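Local coordinates for protein putative TRAP PERIPLASMIC SOLUTE BINDING PROTEIN (Haemophilus influenzae, PDB 4PBQ) that binds L-gulonate and probably delivers it, as a periplasmic solute-binding protein, to a TRAP transporter for uptake, at residues I36-I41 with W266-K271; E52-H57 with F254-K259; N56-I61 with K248-I253. One frame throughout, in Å; residues are numbered along the deposited sequence.

Interaction 1 of 3, residues I36-I41 with W266-K271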
loop_
_atom_site.group_PDB
_atom_site.type_symbol
_atom_site.label_atom_id
_atom_site.label_comp_id
_atom_site.label_asym_id
_atom_site.label_seq_id
_atom_site.Cartn_x
_atom_site.Cartn_y
_atom_site.Cartn_z
ATOM N N ILE A 36 -12.219 9.690 -2.737
ATOM C CA ILE A 36 -13.281 8.732 -2.468
ATOM C C ILE A 36 -12.742 7.338 -2.156
ATOM O O ILE A 36 -13.504 6.381 -2.011
ATOM C CB ILE A 36 -14.362 8.688 -3.569
ATOM C CG1 ILE A 36 -13.762 8.481 -4.953
ATOM C CG2 ILE A 36 -15.176 9.973 -3.542
ATOM C CD1 ILE A 36 -13.165 7.124 -5.151
ATOM N N HIS A 37 -11.424 7.227 -2.024
ATOM C CA HIS A 37 -10.854 5.983 -1.510
ATOM C C HIS A 37 -11.312 5.779 -0.048
ATOM O O HIS A 37 -11.436 6.750 0.724
ATOM C CB HIS A 37 -9.314 6.029 -1.615
ATOM C CG HIS A 37 -8.661 4.710 -1.386
ATOM N ND1 HIS A 37 -8.203 4.318 -0.149
ATOM C CD2 HIS A 37 -8.379 3.694 -2.236
ATOM C CE1 HIS A 37 -7.666 3.115 -0.247
ATOM N NE2 HIS A 37 -7.776 2.711 -1.496
ATOM N N PRO A 38 -11.517 4.525 0.369
ATOM C CA PRO A 38 -11.906 4.320 1.784
ATOM C C PRO A 38 -10.989 4.935 2.846
ATOM O O PRO A 38 -11.461 5.365 3.898
ATOM C CB PRO A 38 -11.934 2.790 1.907
ATOM C CG PRO A 38 -12.390 2.346 0.530
ATOM C CD PRO A 38 -11.626 3.283 -0.407
ATOM N N SER A 39 -9.691 4.961 2.599
ATOM C CA SER A 39 -8.759 5.644 3.494
ATOM C C SER A 39 -9.119 7.119 3.673
ATOM O O SER A 39 -9.075 7.647 4.791
ATOM C CB SER A 39 -7.293 5.488 3.012
ATOM O OG SER A 39 -7.111 6.063 1.738
ATOM N N HIS A 40 -9.503 7.792 2.598
ATOM C CA HIS A 40 -9.796 9.209 2.702
ATOM C C HIS A 40 -11.091 9.416 3.452
ATOM O O HIS A 40 -11.173 10.285 4.306
ATOM C CB HIS A 40 -9.930 9.883 1.342
ATOM C CG HIS A 40 -9.988 11.375 1.436
ATOM N ND1 HIS A 40 -8.862 12.153 1.537
ATOM C CD2 HIS A 40 -11.030 12.233 1.477
ATOM C CE1 HIS A 40 -9.200 13.426 1.646
ATOM N NE2 HIS A 40 -10.514 13.500 1.611
ATOM N N ILE A 41 -12.094 8.617 3.105
ATOM C CA ILE A 41 -13.406 8.706 3.741
ATOM C C ILE A 41 -13.272 8.456 5.234
ATOM O O ILE A 41 -13.818 9.201 6.044
ATOM C CB ILE A 41 -14.387 7.697 3.101
ATOM C CG1 ILE A 41 -14.721 8.128 1.662
ATOM C CG2 ILE A 41 -15.675 7.625 3.872
ATOM C CD1 ILE A 41 -15.419 7.063 0.842
ATOM N N TRP A 266 -10.548 -0.707 7.450
ATOM C CA TRP A 266 -10.525 -2.117 7.027
ATOM C C TRP A 266 -11.913 -2.555 6.580
ATOM O O TRP A 266 -12.066 -3.108 5.513
ATOM C CB TRP A 266 -10.001 -3.042 8.125
ATOM C CG TRP A 266 -8.505 -3.100 8.142
ATOM C CD1 TRP A 266 -7.664 -2.327 8.899
ATOM C CD2 TRP A 266 -7.650 -3.956 7.340
ATOM N NE1 TRP A 266 -6.342 -2.635 8.610
ATOM C CE2 TRP A 266 -6.311 -3.645 7.682
ATOM C CE3 TRP A 266 -7.889 -4.965 6.385
ATOM C CZ2 TRP A 266 -5.219 -4.280 7.086
ATOM C CZ3 TRP A 266 -6.803 -5.596 5.803
ATOM C CH2 TRP A 266 -5.486 -5.256 6.168
ATOM N N GLU A 267 -12.917 -2.295 7.415
ATOM C CA GLU A 267 -14.293 -2.644 7.096
ATOM C C GLU A 267 -14.758 -2.022 5.778
ATOM O O GLU A 267 -15.320 -2.713 4.906
ATOM C CB GLU A 267 -15.200 -2.206 8.257
ATOM C CG GLU A 267 -16.680 -2.463 8.056
ATOM C CD GLU A 267 -17.506 -2.125 9.290
ATOM O OE1 GLU A 267 -17.472 -0.963 9.750
ATOM O OE2 GLU A 267 -18.185 -3.036 9.800
ATOM N N LEU A 268 -14.546 -0.719 5.630
ATOM C CA LEU A 268 -14.968 -0.012 4.437
ATOM C C LEU A 268 -14.183 -0.460 3.196
ATOM O O LEU A 268 -14.736 -0.588 2.095
ATOM C CB LEU A 268 -14.808 1.500 4.652
ATOM C CG LEU A 268 -15.326 2.340 3.485
ATOM C CD1 LEU A 268 -16.802 2.079 3.223
ATOM C CD2 LEU A 268 -15.113 3.835 3.741
ATOM N N ALA A 269 -12.901 -0.716 3.381
ATOM C CA ALA A 269 -12.064 -1.129 2.274
ATOM C C ALA A 269 -12.472 -2.511 1.758
ATOM O O ALA A 269 -12.559 -2.719 0.554
ATOM C CB ALA A 269 -10.575 -1.100 2.688
ATOM N N ILE A 270 -12.724 -3.453 2.664
ATOM C CA ILE A 270 -13.168 -4.769 2.247
ATOM C C ILE A 270 -14.506 -4.688 1.496
ATOM O O ILE A 270 -14.657 -5.279 0.416
ATOM C CB ILE A 270 -13.221 -5.731 3.447
ATOM C CG1 ILE A 270 -11.789 -5.988 3.924
ATOM C CG2 ILE A 270 -13.923 -7.043 3.082
ATOM C CD1 ILE A 270 -11.700 -6.561 5.320
ATOM N N LYS A 271 -15.455 -3.934 2.047
ATOM C CA LYS A 271 -16.766 -3.747 1.440
ATOM C C LYS A 271 -16.670 -3.088 0.070
ATOM O O LYS A 271 -17.324 -3.531 -0.897
ATOM C CB LYS A 271 -17.650 -2.921 2.387
ATOM C CG LYS A 271 -19.055 -2.598 1.866
ATOM C CD LYS A 271 -19.769 -1.648 2.822
ATOM C CE LYS A 271 -21.054 -1.114 2.222
ATOM N NZ LYS A 271 -22.027 -2.217 2.023
#
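Pro38, the first residue of helix 38-54, sets CB and CG of its ring against Leu268 and Ala269 on helix 248-281. The two chains come close here, with 5.5 Å between the CA atoms of Pro38 and Ala269; the small side chains, a puckered proline ring and an alanine methyl, are consistent with this approach. CB of Pro38 meets Leu268 CG at 3.8 Å, while CG of the same ring lies over the backbone, 3.9 Å from Ala269 CA. The same CB also reaches the methyl of Ala269, Pro38 CB to Ala269 CB 4.2 Å. This is the tight part, and it is buried: Met210 of helix 209-214 touches Pro38, and Met143 of strand 136-151 touches Ala269.

The start of helix 38-54 is fixed by His37 at the N-cap. Its ND1 accepts from Ser39 N at 3.2 Å, the donor lying 30° out of the imidazole plane, and a hydrogen bond of 2.8 Å also joins His37 ND1 and Ser39 OG. In this family 7 solute-binding protein the capped helix start lies against the long helix 248-281, with the side chain of Pro38 about 13 Å from the bound L-gulonate.

Toward solvent the contact thins to one pair of branches. Leu268, its CG anti to the backbone N (chi1 -176°), carries CD2 back over Pro38 and on to Ile41 CG2, 3.8 Å from Leu268 CD2. The two side chains meet at about a right angle, and both residues are partly exposed.

Interaction 2 of 3, residues E52-H57 with F254-K259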
loop_
_atom_site.group_PDB
_atom_site.type_symbol
_atom_site.label_atom_id
_atom_site.label_comp_id
_atom_site.label_asym_id
_atom_site.label_seq_id
_atom_site.Cartn_x
_atom_site.Cartn_y
_atom_site.Cartn_z
ATOM N N GLU A 52 -10.334 16.601 16.041
ATOM C CA GLU A 52 -10.705 18.021 16.082
ATOM C C GLU A 52 -11.773 18.248 17.159
ATOM O O GLU A 52 -11.724 19.226 17.914
ATOM C CB GLU A 52 -11.173 18.475 14.689
ATOM C CG GLU A 52 -10.029 18.462 13.666
ATOM C CD GLU A 52 -10.409 18.982 12.283
ATOM O OE1 GLU A 52 -11.604 19.236 12.012
ATOM O OE2 GLU A 52 -9.488 19.132 11.449
ATOM N N ASN A 53 -12.732 17.340 17.260
ATOM C CA ASN A 53 -13.763 17.487 18.293
ATOM C C ASN A 53 -13.267 17.250 19.716
ATOM O O ASN A 53 -13.565 18.017 20.629
ATOM C CB ASN A 53 -14.943 16.562 18.017
ATOM C CG ASN A 53 -15.806 17.041 16.872
ATOM O OD1 ASN A 53 -16.075 18.232 16.739
ATOM N ND2 ASN A 53 -16.270 16.105 16.051
ATOM N N GLU A 54 -12.538 16.170 19.923
ATOM C CA GLU A 54 -12.174 15.763 21.267
ATOM C C GLU A 54 -10.948 16.488 21.836
ATOM O O GLU A 54 -10.608 16.303 23.004
ATOM C CB GLU A 54 -12.040 14.239 21.312
ATOM C CG GLU A 54 -13.358 13.577 20.926
ATOM C CD GLU A 54 -13.389 12.058 21.037
ATOM O OE1 GLU A 54 -12.565 11.494 21.785
ATOM O OE2 GLU A 54 -14.267 11.444 20.366
ATOM N N THR A 55 -10.300 17.333 21.031
ATOM C CA THR A 55 -9.238 18.194 21.550
ATOM C C THR A 55 -9.665 19.658 21.575
ATOM O O THR A 55 -8.827 20.562 21.563
ATOM C CB THR A 55 -7.931 18.086 20.732
ATOM O OG1 THR A 55 -8.098 18.696 19.436
ATOM C CG2 THR A 55 -7.494 16.645 20.598
ATOM N N ASN A 56 -10.968 19.912 21.605
ATOM C CA ASN A 56 -11.436 21.294 21.680
ATOM C C ASN A 56 -10.846 22.110 20.526
ATOM O O ASN A 56 -10.524 23.289 20.678
ATOM C CB ASN A 56 -11.019 21.901 23.026
ATOM C CG ASN A 56 -11.583 23.309 23.250
ATOM O OD1 ASN A 56 -12.629 23.668 22.708
ATOM N ND2 ASN A 56 -10.864 24.112 24.039
ATOM N N HIS A 57 -10.653 21.448 19.394
ATOM C CA HIS A 57 -10.154 22.084 18.180
ATOM C C HIS A 57 -8.730 22.673 18.288
ATOM O O HIS A 57 -8.358 23.583 17.550
ATOM C CB HIS A 57 -11.164 23.137 17.733
ATOM C CG HIS A 57 -12.454 22.544 17.264
ATOM N ND1 HIS A 57 -13.538 22.351 18.097
ATOM C CD2 HIS A 57 -12.819 22.058 16.052
ATOM C CE1 HIS A 57 -14.520 21.793 17.412
ATOM N NE2 HIS A 57 -14.108 21.605 16.170
ATOM N N PHE A 254 -5.213 11.094 19.784
ATOM C CA PHE A 254 -4.760 10.732 18.437
ATOM C C PHE A 254 -4.785 9.223 18.274
ATOM O O PHE A 254 -5.156 8.724 17.229
ATOM C CB PHE A 254 -3.331 11.225 18.157
ATOM C CG PHE A 254 -3.251 12.650 17.689
ATOM C CD1 PHE A 254 -3.578 13.694 18.541
ATOM C CD2 PHE A 254 -2.850 12.939 16.387
ATOM C CE1 PHE A 254 -3.513 15.021 18.106
ATOM C CE2 PHE A 254 -2.758 14.236 15.936
ATOM C CZ PHE A 254 -3.100 15.300 16.798
ATOM N N GLU A 255 -4.363 8.495 19.307
ATOM C CA GLU A 255 -4.339 7.026 19.233
ATOM C C GLU A 255 -5.750 6.428 19.173
ATOM O O GLU A 255 -5.982 5.459 18.448
ATOM C CB GLU A 255 -3.535 6.451 20.395
ATOM C CG GLU A 255 -2.047 6.748 20.258
ATOM C CD GLU A 255 -1.290 6.779 21.601
ATOM O OE1 GLU A 255 -1.901 6.635 22.677
ATOM O OE2 GLU A 255 -0.063 6.966 21.569
ATOM N N LYS A 256 -6.674 6.999 19.933
ATOM C CA LYS A 256 -8.093 6.609 19.872
ATOM C C LYS A 256 -8.621 6.808 18.455
ATOM O O LYS A 256 -9.304 5.964 17.890
ATOM C CB LYS A 256 -8.913 7.463 20.859
ATOM C CG LYS A 256 -10.435 7.212 20.822
ATOM C CD LYS A 256 -11.211 8.174 21.769
ATOM C CE LYS A 256 -12.713 7.947 21.727
ATOM N NZ LYS A 256 -13.442 8.765 22.738
ATOM N N ALA A 257 -8.302 7.954 17.881
ATOM C CA ALA A 257 -8.762 8.275 16.539
ATOM C C ALA A 257 -8.138 7.306 15.509
ATOM O O ALA A 257 -8.787 6.901 14.544
ATOM C CB ALA A 257 -8.436 9.708 16.225
ATOM N N ALA A 258 -6.882 6.953 15.710
ATOM C CA ALA A 258 -6.191 6.068 14.763
ATOM C C ALA A 258 -6.776 4.667 14.843
ATOM O O ALA A 258 -6.930 4.003 13.826
ATOM C CB ALA A 258 -4.695 6.033 15.055
ATOM N N LYS A 259 -7.090 4.216 16.053
ATOM C CA LYS A 259 -7.692 2.889 16.259
ATOM C C LYS A 259 -9.070 2.796 15.604
ATOM O O LYS A 259 -9.357 1.816 14.900
ATOM C CB LYS A 259 -7.788 2.573 17.744
ATOM C CG LYS A 259 -8.472 1.233 18.072
ATOM C CD LYS A 259 -8.458 0.962 19.573
ATOM C CE LYS A 259 -9.017 -0.419 19.902
ATOM N NZ LYS A 259 -10.388 -0.613 19.350
#
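The carboxylate of Glu54 is the flat group that meets the other helix: Lys256 NZ approaches Glu54 OE1 from the syn side, tilted 21° out of the carboxylate plane. Nearby, where helix 38-54 ends, the imidazole of His57 has the carbonyl oxygen of Glu52 over the centre of one face, 3.4 Å above the plane. The buried ring of Phe254, a neighbour of the bridge and not part of it, packs on Ile51 and Ile61 and meets Tyr59 edge-to-face.

The salt bridge is a single hydrogen bond of 3.0 Å from Lys256 NZ to Glu54 OE1; the other oxygen, Glu54 OE2, stays 3.7 Å from Lys256 NZ. Both chains are extended beyond CG and cross at about a right angle, so the methylenes of Lys256 pass the carboxylate, with Lys256 CD 3.6 Å from Glu54 OE1. Glu54 is the last helical residue of helix 38-54. A Schellman motif closes that helix, with Asn56 as C-prime residue and His57 N bonded to Glu52 O at 2.9 Å.

Behind the bridge, Ala257, which is buried, packs on Phe47, Thr50 and Ile51 of helix 38-54. With both charged residues exposed and one bond between them, the pair is likely to be well hydrated and to add only modestly to the hold between the helices.

Interaction 3 of 3, residues N56-I61 with K248-I253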
loop_
_atom_site.group_PDB
_atom_site.type_symbol
_atom_site.label_atom_id
_atom_site.label_comp_id
_atom_site.label_asym_id
_atom_site.label_seq_id
_atom_site.Cartn_x
_atom_site.Cartn_y
_atom_site.Cartn_z
ATOM N N ASN A 56 -10.968 19.912 21.605
ATOM C CA ASN A 56 -11.436 21.294 21.680
ATOM C C ASN A 56 -10.846 22.110 20.526
ATOM O O ASN A 56 -10.524 23.289 20.678
ATOM C CB ASN A 56 -11.019 21.901 23.026
ATOM C CG ASN A 56 -11.583 23.309 23.250
ATOM O OD1 ASN A 56 -12.629 23.668 22.708
ATOM N ND2 ASN A 56 -10.864 24.112 24.039
ATOM N N HIS A 57 -10.653 21.448 19.394
ATOM C CA HIS A 57 -10.154 22.084 18.180
ATOM C C HIS A 57 -8.730 22.673 18.288
ATOM O O HIS A 57 -8.358 23.583 17.550
ATOM C CB HIS A 57 -11.164 23.137 17.733
ATOM C CG HIS A 57 -12.454 22.544 17.264
ATOM N ND1 HIS A 57 -13.538 22.351 18.097
ATOM C CD2 HIS A 57 -12.819 22.058 16.052
ATOM C CE1 HIS A 57 -14.520 21.793 17.412
ATOM N NE2 HIS A 57 -14.108 21.605 16.170
ATOM N N LYS A 58 -7.926 22.091 19.172
ATOM C CA LYS A 58 -6.529 22.494 19.381
ATOM C C LYS A 58 -5.641 22.017 18.232
ATOM O O LYS A 58 -4.552 22.569 17.994
ATOM C CB LYS A 58 -6.030 21.858 20.669
ATOM C CG LYS A 58 -4.573 22.106 20.993
ATOM C CD LYS A 58 -4.225 21.521 22.357
ATOM C CE LYS A 58 -2.755 21.717 22.710
ATOM N NZ LYS A 58 -2.472 21.223 24.100
ATOM N N TYR A 59 -6.096 20.963 17.559
ATOM C CA TYR A 59 -5.422 20.434 16.368
ATOM C C TYR A 59 -6.389 20.459 15.208
ATOM O O TYR A 59 -7.565 20.164 15.362
ATOM C CB TYR A 59 -4.917 18.986 16.575
ATOM C CG TYR A 59 -4.027 18.881 17.766
ATOM C CD1 TYR A 59 -4.565 18.700 19.021
ATOM C CD2 TYR A 59 -2.653 19.018 17.650
ATOM C CE1 TYR A 59 -3.776 18.643 20.144
ATOM C CE2 TYR A 59 -1.843 18.964 18.781
ATOM C CZ TYR A 59 -2.417 18.767 20.025
ATOM O OH TYR A 59 -1.618 18.714 21.153
ATOM N N GLU A 60 -5.871 20.775 14.032
ATOM C CA GLU A 60 -6.639 20.670 12.799
ATOM C C GLU A 60 -5.911 19.712 11.893
ATOM O O GLU A 60 -4.710 19.874 11.704
ATOM C CB GLU A 60 -6.733 22.035 12.113
ATOM C CG GLU A 60 -7.419 21.979 10.773
ATOM C CD GLU A 60 -7.705 23.353 10.201
ATOM O OE1 GLU A 60 -6.889 23.849 9.396
ATOM O OE2 GLU A 60 -8.755 23.926 10.554
ATOM N N ILE A 61 -6.618 18.699 11.391
ATOM C CA ILE A 61 -6.019 17.702 10.510
ATOM C C ILE A 61 -6.476 18.025 9.089
ATOM O O ILE A 61 -7.622 17.731 8.722
ATOM C CB ILE A 61 -6.453 16.276 10.879
ATOM C CG1 ILE A 61 -6.303 16.008 12.390
ATOM C CG2 ILE A 61 -5.677 15.262 10.028
ATOM C CD1 ILE A 61 -4.887 16.143 12.965
ATOM N N LYS A 248 1.317 13.635 26.091
ATOM C CA LYS A 248 0.716 12.315 26.149
ATOM C C LYS A 248 -0.816 12.349 26.251
ATOM O O LYS A 248 -1.502 11.536 25.635
ATOM C CB LYS A 248 1.275 11.541 27.321
ATOM C CG LYS A 248 0.747 10.134 27.440
ATOM C CD LYS A 248 1.710 9.161 26.799
ATOM C CE LYS A 248 1.285 7.725 26.999
ATOM N NZ LYS A 248 2.041 6.849 26.060
ATOM N N GLU A 249 -1.358 13.276 27.024
ATOM C CA GLU A 249 -2.820 13.356 27.154
ATOM C C GLU A 249 -3.482 13.501 25.793
ATOM O O GLU A 249 -4.549 12.919 25.536
ATOM C CB GLU A 249 -3.233 14.569 27.985
ATOM C CG GLU A 249 -3.003 14.485 29.441
ATOM C CD GLU A 249 -3.740 15.591 30.176
ATOM O OE1 GLU A 249 -3.962 16.690 29.581
ATOM O OE2 GLU A 249 -4.112 15.332 31.342
ATOM N N ASP A 250 -2.863 14.308 24.925
ATOM C CA ASP A 250 -3.415 14.553 23.592
ATOM C C ASP A 250 -3.084 13.384 22.643
ATOM O O ASP A 250 -3.878 13.048 21.768
ATOM C CB ASP A 250 -2.881 15.869 23.010
ATOM C CG ASP A 250 -3.473 17.102 23.663
ATOM O OD1 ASP A 250 -4.478 16.988 24.397
ATOM O OD2 ASP A 250 -2.934 18.208 23.413
ATOM N N GLN A 251 -1.906 12.774 22.824
ATOM C CA GLN A 251 -1.511 11.623 22.021
ATOM C C GLN A 251 -2.494 10.470 22.182
ATOM O O GLN A 251 -2.757 9.745 21.226
ATOM C CB GLN A 251 -0.109 11.149 22.390
ATOM C CG GLN A 251 1.018 12.034 21.892
ATOM C CD GLN A 251 2.376 11.453 22.224
ATOM O OE1 GLN A 251 2.477 10.462 22.955
ATOM N NE2 GLN A 251 3.434 12.087 21.723
ATOM N N ILE A 252 -3.025 10.292 23.387
ATOM C CA ILE A 252 -4.031 9.264 23.641
ATOM C C ILE A 252 -5.273 9.486 22.768
ATOM O O ILE A 252 -5.870 8.524 22.261
ATOM C CB ILE A 252 -4.404 9.253 25.129
ATOM C CG1 ILE A 252 -3.279 8.591 25.921
ATOM C CG2 ILE A 252 -5.750 8.522 25.389
ATOM C CD1 ILE A 252 -3.309 8.934 27.416
ATOM N N ILE A 253 -5.639 10.754 22.564
ATOM C CA ILE A 253 -6.767 11.072 21.690
ATOM C C ILE A 253 -6.427 10.763 20.222
ATOM O O ILE A 253 -7.256 10.224 19.502
ATOM C CB ILE A 253 -7.206 12.528 21.858
ATOM C CG1 ILE A 253 -7.721 12.716 23.297
ATOM C CG2 ILE A 253 -8.305 12.863 20.871
ATOM C CD1 ILE A 253 -8.046 14.142 23.656
HETATM O O HOH W 1 -3.763 19.347 25.866
#
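Lys58 and Tyr59 converge from neighbouring positions on one carboxylate oxygen, OD2 of Asp250, near the start of helix 248-281. They come just after the turn that ends helix 38-54, where the chain heads into strand 59-64.

Lys58 comes first. Its side chain is fully extended, CG anti to the backbone N (chi1 177°), and runs across Asp250 at about a right angle. The ammonium meets OD2 nearly head-on to the C-O bond, with 3.1 Å from Lys58 NZ to Asp250 OD2, a hydrogen bond within a salt bridge. A water closes a small triangle with this pair: it accepts from Lys58 NZ at 2.9 Å and donates a weak bond to Asp250 OD2.

Tyr59, the first strand residue, supplies the shorter bond, 2.7 Å from its OH to Asp250 OD2. The phenol reaches OD2 on the anti side of the carboxylate, 24° out of that group's plane. Seen from the ring, OD2 lies at the edge and in plane, 3.4 Å from Tyr59 CE1, and the ring and carboxylate planes stand 85° apart. OD2 therefore takes two protein donors, one of them a cation, which would be expected to favour the charged form of Asp250.

Beyond this point Glu60 and Ile61 carry the strand away from Asp250. Strand 59-64 pairs in parallel with strand 25-30, whose Thr25 and Ile27 also pack on the Tyr59 side chain. Ile51 of helix 38-54 touches the same side chain, so the Tyr59 ring lies between its own sheet and the helices 38-54 and 248-281, with its hydroxyl directed to the first turn of helix 248-281.

How the interactions relate
The long helix 248-281 takes part in all three contacts. Interactions 1 and 2 join it to the same partner, helix 38-54, at opposite ends of that helix and with centres 19 Å apart; interaction 3 joins it instead to strand 59-64 and the residue just before it. Interaction 1, nearest the centre of the chain, is partly buried and wholly apolar. Interaction 2 is a surface salt bridge, and interaction 3 mixes the two settings, a buried tyrosine and an exposed lysine sharing one aspartate. The last two lie only 5 Å apart between centres and share Asn56 and His57; a hydrogen bond from Ile61 N to Glu52 OE2, 2.9 Å, links them.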